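Local coordinates for iron-regulated ABC transporter siderophore-binding protein SirA (PDB 3MWF) that binds the iron siderophore staphyloferrin B and probably delivers it to an ABC transporter for uptake by Staphylococcus aureus, at residues K162-N167 against D221-V226. Sequence-based numbering, arbitrary orientation.
Sequences KASVVN and DHIFVV
Parallel strands 163-167 and 222-226 pair side by side in the mixed sheet of the C-terminal lobe, Ala163 beside His222 and Asn167 beside Val226. The backbone bonds alternate in direction: His222 N to Lys162 O, Ser164 N to His222 O, Phe224 N to Ser164 O, Val166 N to Phe224 O and Val226 N to Val166 O. Where the strands begin, Lys162 N donates to Asp221 OD2 at 2.8 Å. It meets that oxygen on the anti side, 31° out of the carboxylate plane.

On the Ala163 face, the Phe224 ring turns its edge to the neighbouring strand, with Ala163 CB in plane and 3.9 Å from Phe224 CE2. His222 CD2 lies over one face of the ring, toward the rim. Both are inner strands of the sheet, flanked by 173-176 and 262-263. Leu185 of helix 179-187 packs on Ala163, Val165 and Phe224. Further along, Val165 CG1 meets Val226 CG2 at 4.1 Å.

The other face carries Ser164, whose OG lies 3.4 Å from Ile223 CG1 and hydrogen-bonds Met218 O. Val166 CG2 touches Ile223 CG2 at 3.8 Å.

At the end nearer the siderophore, Asn167 CG is anti to the backbone N (chi1 160°), and the carboxamide it carries reaches Val226. Asn167 ND2 gives a nearly straight 3.1 Å bond to Val226 O, from above the carbonyl plane, and also bonds Ser228 O. Asn167 OD1 accepts from NE of Arg169, a residue of the staphyloferrin B pocket.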
loop_
_atom_site.group_PDB
_atom_site.type_symbol
_atom_site.label_atom_id
_atom_site.label_comp_id
_atom_site.label_asym_id
_atom_site.label_seq_id
_atom_site.Cartn_x
_atom_site.Cartn_y
_atom_site.Cartn_z
ATOM N N LYS A 162 -1.889 5.667 -20.081
ATOM C CA LYS A 162 -0.851 5.988 -19.098
ATOM C C LYS A 162 -1.473 6.655 -17.862
ATOM O O LYS A 162 -2.362 7.512 -17.960
ATOM C CB LYS A 162 0.226 6.862 -19.723
ATOM C CG LYS A 162 1.084 6.078 -20.687
ATOM C CD LYS A 162 2.108 6.983 -21.375
ATOM C CE LYS A 162 1.585 7.561 -22.667
ATOM N NZ LYS A 162 2.573 8.495 -23.310
ATOM N N ALA A 163 -0.978 6.254 -16.689
ATOM C CA ALA A 163 -1.492 6.778 -15.412
ATOM C C ALA A 163 -0.318 7.279 -14.581
ATOM O O ALA A 163 0.811 6.804 -14.738
ATOM C CB ALA A 163 -2.237 5.661 -14.633
ATOM N N SER A 164 -0.587 8.259 -13.726
ATOM C CA SER A 164 0.367 8.556 -12.623
ATOM C C SER A 164 -0.443 8.796 -11.367
ATOM O O SER A 164 -1.600 9.206 -11.445
ATOM C CB SER A 164 1.268 9.744 -12.936
ATOM O OG SER A 164 0.551 10.970 -13.041
ATOM N N VAL A 165 0.181 8.512 -10.228
ATOM C CA VAL A 165 -0.417 8.721 -8.918
ATOM C C VAL A 165 0.449 9.780 -8.240
ATOM O O VAL A 165 1.637 9.548 -7.941
ATOM C CB VAL A 165 -0.420 7.401 -8.102
ATOM C CG1 VAL A 165 -1.010 7.655 -6.688
ATOM C CG2 VAL A 165 -1.241 6.343 -8.856
ATOM N N VAL A 166 -0.126 10.961 -8.064
ATOM C CA VAL A 166 0.609 12.132 -7.541
ATOM C C VAL A 166 0.113 12.376 -6.132
ATOM O O VAL A 166 -1.112 12.475 -5.913
ATOM C CB VAL A 166 0.353 13.373 -8.414
ATOM C CG1 VAL A 166 0.969 14.631 -7.803
ATOM C CG2 VAL A 166 0.912 13.125 -9.862
ATOM N N ASN A 167 1.061 12.480 -5.205
ATOM C CA ASN A 167 0.743 12.656 -3.769
ATOM C C ASN A 167 1.314 13.968 -3.288
ATOM O O ASN A 167 2.550 14.170 -3.243
ATOM C CB ASN A 167 1.330 11.453 -3.008
ATOM C CG ASN A 167 1.520 11.678 -1.496
ATOM O OD1 ASN A 167 2.547 11.255 -0.952
ATOM N ND2 ASN A 167 0.555 12.324 -0.820
ATOM N N ASP A 221 -2.181 10.086 -19.286
ATOM C CA ASP A 221 -3.561 10.273 -19.790
ATOM C C ASP A 221 -4.592 10.500 -18.676
ATOM O O ASP A 221 -5.593 11.183 -18.888
ATOM C CB ASP A 221 -3.967 9.080 -20.626
ATOM C CG ASP A 221 -2.998 8.833 -21.765
ATOM O OD1 ASP A 221 -2.610 9.811 -22.434
ATOM O OD2 ASP A 221 -2.610 7.672 -21.936
ATOM N N HIS A 222 -4.340 9.928 -17.503
ATOM C CA HIS A 222 -5.160 10.181 -16.319
ATOM C C HIS A 222 -4.259 10.261 -15.084
ATOM O O HIS A 222 -3.338 9.442 -14.937
ATOM C CB HIS A 222 -6.179 9.051 -16.128
ATOM C CG HIS A 222 -7.307 9.429 -15.221
ATOM N ND1 HIS A 222 -8.541 9.828 -15.697
ATOM C CD2 HIS A 222 -7.363 9.541 -13.873
ATOM C CE1 HIS A 222 -9.310 10.174 -14.674
ATOM N NE2 HIS A 222 -8.620 10.000 -13.554
ATOM N N ILE A 223 -4.574 11.197 -14.192
ATOM C CA ILE A 223 -3.758 11.416 -12.992
ATOM C C ILE A 223 -4.633 11.261 -11.767
ATOM O O ILE A 223 -5.735 11.805 -11.709
ATOM C CB ILE A 223 -3.065 12.810 -13.024
ATOM C CG1 ILE A 223 -2.001 12.858 -14.135
ATOM C CG2 ILE A 223 -2.467 13.185 -11.628
ATOM C CD1 ILE A 223 -1.352 14.250 -14.321
ATOM N N PHE A 224 -4.136 10.502 -10.792
ATOM C CA PHE A 224 -4.857 10.226 -9.567
ATOM C C PHE A 224 -4.165 10.998 -8.480
ATOM O O PHE A 224 -2.971 10.785 -8.241
ATOM C CB PHE A 224 -4.790 8.717 -9.311
ATOM C CG PHE A 224 -5.458 7.913 -10.388
ATOM C CD1 PHE A 224 -6.852 7.777 -10.386
ATOM C CD2 PHE A 224 -4.723 7.356 -11.447
ATOM C CE1 PHE A 224 -7.490 7.070 -11.384
ATOM C CE2 PHE A 224 -5.349 6.622 -12.457
ATOM C CZ PHE A 224 -6.751 6.478 -12.427
ATOM N N VAL A 225 -4.890 11.910 -7.836
ATOM C CA VAL A 225 -4.267 12.775 -6.827
ATOM C C VAL A 225 -4.610 12.340 -5.398
ATOM O O VAL A 225 -5.790 12.235 -5.057
ATOM C CB VAL A 225 -4.688 14.245 -7.047
ATOM C CG1 VAL A 225 -4.188 15.146 -5.924
ATOM C CG2 VAL A 225 -4.155 14.751 -8.378
ATOM N N VAL A 226 -3.586 12.144 -4.569
ATOM C CA VAL A 226 -3.765 11.735 -3.158
ATOM C C VAL A 226 -3.163 12.793 -2.255
ATOM O O VAL A 226 -1.981 13.129 -2.382
ATOM C CB VAL A 226 -3.076 10.377 -2.857
ATOM C CG1 VAL A 226 -3.366 9.933 -1.417
ATOM C CG2 VAL A 226 -3.501 9.288 -3.820
#